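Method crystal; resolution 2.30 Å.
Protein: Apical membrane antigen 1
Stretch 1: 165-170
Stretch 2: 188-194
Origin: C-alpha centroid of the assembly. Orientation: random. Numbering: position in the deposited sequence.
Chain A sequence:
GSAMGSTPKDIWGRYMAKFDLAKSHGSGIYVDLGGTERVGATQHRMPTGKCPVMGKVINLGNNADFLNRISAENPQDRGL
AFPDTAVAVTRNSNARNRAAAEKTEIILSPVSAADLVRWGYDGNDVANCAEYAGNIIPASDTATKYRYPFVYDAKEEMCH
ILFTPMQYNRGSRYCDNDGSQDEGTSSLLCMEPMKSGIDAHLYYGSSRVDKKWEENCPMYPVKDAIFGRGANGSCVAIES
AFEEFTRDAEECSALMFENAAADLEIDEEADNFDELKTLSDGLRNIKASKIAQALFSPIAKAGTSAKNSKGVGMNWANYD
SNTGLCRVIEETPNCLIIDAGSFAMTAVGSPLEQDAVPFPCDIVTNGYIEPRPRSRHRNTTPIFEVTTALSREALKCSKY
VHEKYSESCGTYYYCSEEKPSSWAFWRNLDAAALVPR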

ATOM      1  N   PRO A 165     -18.631  -7.672   3.303  1.00 31.07           N
ATOM      2  CA  PRO A 165     -17.210  -7.712   2.993  1.00 28.77           C
ATOM      3  C   PRO A 165     -16.938  -7.903   1.493  1.00 31.93           C
ATOM      4  O   PRO A 165     -15.770  -7.950   1.085  1.00 32.15           O
ATOM      5  CB  PRO A 165     -16.724  -8.915   3.783  1.00 28.85           C
ATOM      6  CG  PRO A 165     -17.900  -9.854   3.772  1.00 30.24           C
ATOM      7  CD  PRO A 165     -19.131  -8.984   3.772  1.00 31.10           C
ATOM      8  N   MET A 166     -17.992  -7.996   0.681  1.00 29.98           N
ATOM      9  CA  MET A 166     -17.808  -8.134  -0.771  1.00 34.05           C
ATOM     10  C   MET A 166     -16.968  -7.017  -1.379  1.00 32.07           C
ATOM     11  O   MET A 166     -17.136  -5.841  -1.059  1.00 30.68           O
ATOM     12  CB  MET A 166     -19.153  -8.242  -1.487  1.00 34.83           C
ATOM     13  CG  MET A 166     -19.806  -9.615  -1.326  1.00 46.44           C
ATOM     14  SD  MET A 166     -21.256  -9.869  -2.384  1.00 59.62           S
ATOM     15  CE  MET A 166     -20.513  -9.715  -4.013  1.00 46.17           C
ATOM     16  N   GLN A 167     -16.060  -7.388  -2.267  1.00 30.72           N
ATOM     17  CA  GLN A 167     -15.138  -6.423  -2.824  1.00 29.31           C
ATOM     18  C   GLN A 167     -14.977  -6.659  -4.302  1.00 26.94           C
ATOM     19  O   GLN A 167     -14.775  -5.734  -5.063  1.00 27.27           O
ATOM     20  CB  GLN A 167     -13.783  -6.515  -2.114  1.00 29.76           C
ATOM     21  CG  GLN A 167     -13.891  -6.232  -0.620  1.00 28.87           C
ATOM     22  CD  GLN A 167     -12.761  -6.828   0.177  1.00 28.58           C
ATOM     23  OE1 GLN A 167     -11.601  -6.414   0.040  1.00 26.70           O
ATOM     24  NE2 GLN A 167     -13.093  -7.775   1.062  1.00 28.91           N
ATOM     25  N   TYR A 168     -15.107  -7.906  -4.707  1.00 30.82           N
ATOM     26  CA  TYR A 168     -14.918  -8.274  -6.104  1.00 35.55           C
ATOM     27  C   TYR A 168     -15.949  -9.306  -6.551  1.00 37.51           C
ATOM     28  O   TYR A 168     -16.096 -10.356  -5.929  1.00 39.76           O
ATOM     29  CB  TYR A 168     -13.518  -8.827  -6.315  1.00 31.19           C
ATOM     30  CG  TYR A 168     -13.222  -9.155  -7.753  1.00 36.90           C
ATOM     31  CD1 TYR A 168     -12.779  -8.179  -8.633  1.00 36.32           C
ATOM     32  CD2 TYR A 168     -13.432 -10.442  -8.245  1.00 38.38           C
ATOM     33  CE1 TYR A 168     -12.485  -8.485  -9.941  1.00 40.09           C
ATOM     34  CE2 TYR A 168     -13.173 -10.752  -9.559  1.00 40.03           C
ATOM     35  CZ  TYR A 168     -12.693  -9.780 -10.399  1.00 44.89           C
ATOM     36  OH  TYR A 168     -12.415 -10.111 -11.701  1.00 45.26           O
ATOM     37  N   ASN A 169     -16.647  -9.010  -7.637  1.00 40.13           N
ATOM     38  CA  ASN A 169     -17.658  -9.921  -8.162  1.00 44.47           C
ATOM     39  C   ASN A 169     -17.921  -9.618  -9.633  1.00 44.95           C
ATOM     40  O   ASN A 169     -18.486  -8.581  -9.962  1.00 44.02           O
ATOM     41  CB  ASN A 169     -18.951  -9.826  -7.332  1.00 48.27           C
ATOM     42  CG  ASN A 169     -19.976 -10.896  -7.705  1.00 51.07           C
ATOM     43  OD1 ASN A 169     -19.637 -11.926  -8.284  1.00 57.30           O
ATOM     44  ND2 ASN A 169     -21.234 -10.636  -7.398  1.00 49.34           N
ATOM     45  N   ARG A 170     -17.456 -10.514 -10.504  1.00 51.58           N
ATOM     46  CA  ARG A 170     -17.432 -10.299 -11.961  1.00 56.02           C
ATOM     47  C   ARG A 170     -17.171  -8.838 -12.361  1.00 60.27           C
ATOM     48  O   ARG A 170     -16.015  -8.388 -12.459  1.00 58.35           O
ATOM     49  CB  ARG A 170     -18.721 -10.827 -12.609  1.00 53.13           C
ATOM     50  CG  ARG A 170     -19.014 -12.291 -12.304  1.00 61.58           C
ATOM     51  CD  ARG A 170     -20.450 -12.693 -12.639  1.00 65.70           C
ATOM     52  NE  ARG A 170     -20.702 -12.820 -14.081  1.00 74.51           N
ATOM     53  CZ  ARG A 170     -20.496 -13.931 -14.798  1.00 85.45           C
ATOM     54  NH1 ARG A 170     -20.011 -15.032 -14.226  1.00 80.70           N
ATOM     55  NH2 ARG A 170     -20.763 -13.943 -16.098  1.00 80.36           N
TER
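Stretch 2, residues 188-194: LLCMEPM

Two segments need not share a full ladder of hydrogen bonds to be joined as a sheet would join them; a single pair of residues, bonded in both directions, can fix the register while side chains fill in around it. The contact between residues 165-170 and 188-194 of apical membrane antigen 1 is a compact example. The first segment has no regular helix or strand. The second begins as loop or turn and becomes a strand at Met191, running through Met194 and beyond. Measured end to end, from Met166 to Arg170 against Leu189 to Pro193, the two directions lie 95° apart, so the segments cross nearly at right angles overall, although the pairing at the bridge itself is antiparallel.

Pro165 lies out of reach of the second segment, but its carbonyl serves its own: Gln167 NE2 donates to Pro165 O at 2.7 Å. Contact begins at Met166, whose CA-to-CB bond points toward stretch 2. Its CB lies 3.9 Å from Met191 SD, and its own SD lies 4.3 Å from Leu189 CD2, so an apolar patch forms from two methionines and a leucine. At Gln167 the backbone takes over. Gln167 O comes within 3.2 Å of Pro193 CD and 3.5 Å of Glu192 CA, the latter a CA-H...O contact. Proline has no amide hydrogen to offer this carbonyl, and no conventional hydrogen bond joins Gln167 O to Pro193 N.

Tyr168 is extended, with its CA 4.4 Å from the CA of Glu192. Its CA-to-CB bond points away, yet the ring keeps touch with the strand: Tyr168 CD1 is 3.9 Å from Pro193 CD, which sits at the ring edge, and 3.8 Å from Glu192 CB. The backbone adds a CA-H...O contact, Tyr168 CA to Met191 O, at 3.5 Å.

Asn169 supplies the bridge. Asn169 N donates to Met191 O at 2.9 Å, and Met191 N returns a bond to Asn169 O at 3.0 Å; both are nearly straight, with the two CA atoms 5.1 Å apart. The side chain of Asn169, with chi1 in the t well, reaches back to the loop before the strand, where ND2 makes a weak hydrogen bond to Leu189 O at 2.8 Å, its angle of 127° being far from linear. At Arg170 the association loosens: the end of its side chain leads away, and its backbone C stands 4.4 Å from Cys190 SG.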

ATOM      1  N   LEU A 188     -25.577  -3.124  -8.123  1.00 57.67           N
ATOM      2  CA  LEU A 188     -24.533  -2.942  -7.127  1.00 53.75           C
ATOM      3  C   LEU A 188     -23.649  -4.192  -6.933  1.00 59.92           C
ATOM      4  O   LEU A 188     -22.454  -4.064  -6.666  1.00 59.25           O
ATOM      5  CB  LEU A 188     -25.158  -2.435  -5.809  1.00 50.01           C
ATOM      6  CG  LEU A 188     -25.003  -3.039  -4.408  1.00 53.62           C
ATOM      7  CD1 LEU A 188     -26.092  -2.490  -3.506  1.00 54.93           C
ATOM      8  CD2 LEU A 188     -25.072  -4.550  -4.391  1.00 52.70           C
ATOM      9  N   LEU A 189     -24.209  -5.384  -7.165  1.00 57.90           N
ATOM     10  CA  LEU A 189     -23.502  -6.645  -6.883  1.00 53.98           C
ATOM     11  C   LEU A 189     -22.413  -6.957  -7.895  1.00 52.15           C
ATOM     12  O   LEU A 189     -21.678  -7.945  -7.753  1.00 52.31           O
ATOM     13  CB  LEU A 189     -24.474  -7.828  -6.790  1.00 53.48           C
ATOM     14  CG  LEU A 189     -25.420  -7.875  -5.576  1.00 61.39           C
ATOM     15  CD1 LEU A 189     -26.538  -8.912  -5.755  1.00 53.06           C
ATOM     16  CD2 LEU A 189     -24.654  -8.109  -4.280  1.00 49.60           C
ATOM     17  N   CYS A 190     -22.336  -6.143  -8.936  1.00 50.12           N
ATOM     18  CA  CYS A 190     -21.253  -6.247  -9.899  1.00 50.14           C
ATOM     19  C   CYS A 190     -20.196  -5.235  -9.512  1.00 44.00           C
ATOM     20  O   CYS A 190     -20.447  -4.036  -9.535  1.00 45.24           O
ATOM     21  CB  CYS A 190     -21.770  -5.946 -11.299  1.00 54.97           C
ATOM     22  SG  CYS A 190     -20.478  -5.893 -12.553  1.00 63.54           S
ATOM     23  N   MET A 191     -19.033  -5.710  -9.095  1.00 43.15           N
ATOM     24  CA  MET A 191     -18.091  -4.819  -8.416  1.00 40.54           C
ATOM     25  C   MET A 191     -16.636  -5.229  -8.564  1.00 35.12           C
ATOM     26  O   MET A 191     -16.315  -6.410  -8.757  1.00 34.92           O
ATOM     27  CB  MET A 191     -18.473  -4.658  -6.930  1.00 40.50           C
ATOM     28  CG  MET A 191     -18.245  -5.891  -6.078  1.00 37.41           C
ATOM     29  SD  MET A 191     -18.803  -5.700  -4.367  1.00 40.56           S
ATOM     30  CE  MET A 191     -20.581  -5.838  -4.562  1.00 35.30           C
ATOM     31  N   GLU A 192     -15.759  -4.240  -8.484  1.00 34.21           N
ATOM     32  CA  GLU A 192     -14.335  -4.481  -8.291  1.00 31.31           C
ATOM     33  C   GLU A 192     -13.690  -3.347  -7.522  1.00 29.95           C
ATOM     34  O   GLU A 192     -14.139  -2.206  -7.626  1.00 32.87           O
ATOM     35  CB  GLU A 192     -13.633  -4.642  -9.631  1.00 34.03           C
ATOM     36  CG  GLU A 192     -13.882  -3.525 -10.626  1.00 39.40           C
ATOM     37  CD  GLU A 192     -13.217  -3.829 -11.946  1.00 43.47           C
ATOM     38  OE1 GLU A 192     -13.231  -5.003 -12.360  1.00 47.18           O
ATOM     39  OE2 GLU A 192     -12.626  -2.918 -12.541  1.00 47.85           O
ATOM     40  N   PRO A 193     -12.602  -3.644  -6.783  1.00 27.09           N
ATOM     41  CA  PRO A 193     -11.797  -2.610  -6.106  1.00 27.69           C
ATOM     42  C   PRO A 193     -11.008  -1.773  -7.095  1.00 28.76           C
ATOM     43  O   PRO A 193     -10.565  -2.287  -8.119  1.00 27.73           O
ATOM     44  CB  PRO A 193     -10.808  -3.424  -5.254  1.00 29.09           C
ATOM     45  CG  PRO A 193     -11.305  -4.852  -5.304  1.00 29.70           C
ATOM     46  CD  PRO A 193     -12.045  -4.990  -6.592  1.00 26.39           C
ATOM     47  N   MET A 194     -10.797  -0.503  -6.777  1.00 29.03           N
ATOM     48  CA  MET A 194      -9.736   0.229  -7.422  1.00 31.69           C
ATOM     49  C   MET A 194      -8.997   1.198  -6.509  1.00 29.69           C
ATOM     50  O   MET A 194      -9.493   1.572  -5.460  1.00 30.94           O
ATOM     51  CB  MET A 194     -10.184   0.872  -8.745  1.00 35.17           C
ATOM     52  CG  MET A 194     -11.062   2.099  -8.664  1.00 44.57           C
ATOM     53  SD  MET A 194     -10.925   3.066 -10.210  1.00 55.34           S
ATOM     54  CE  MET A 194      -9.726   4.301  -9.709  1.00 48.91           C
TER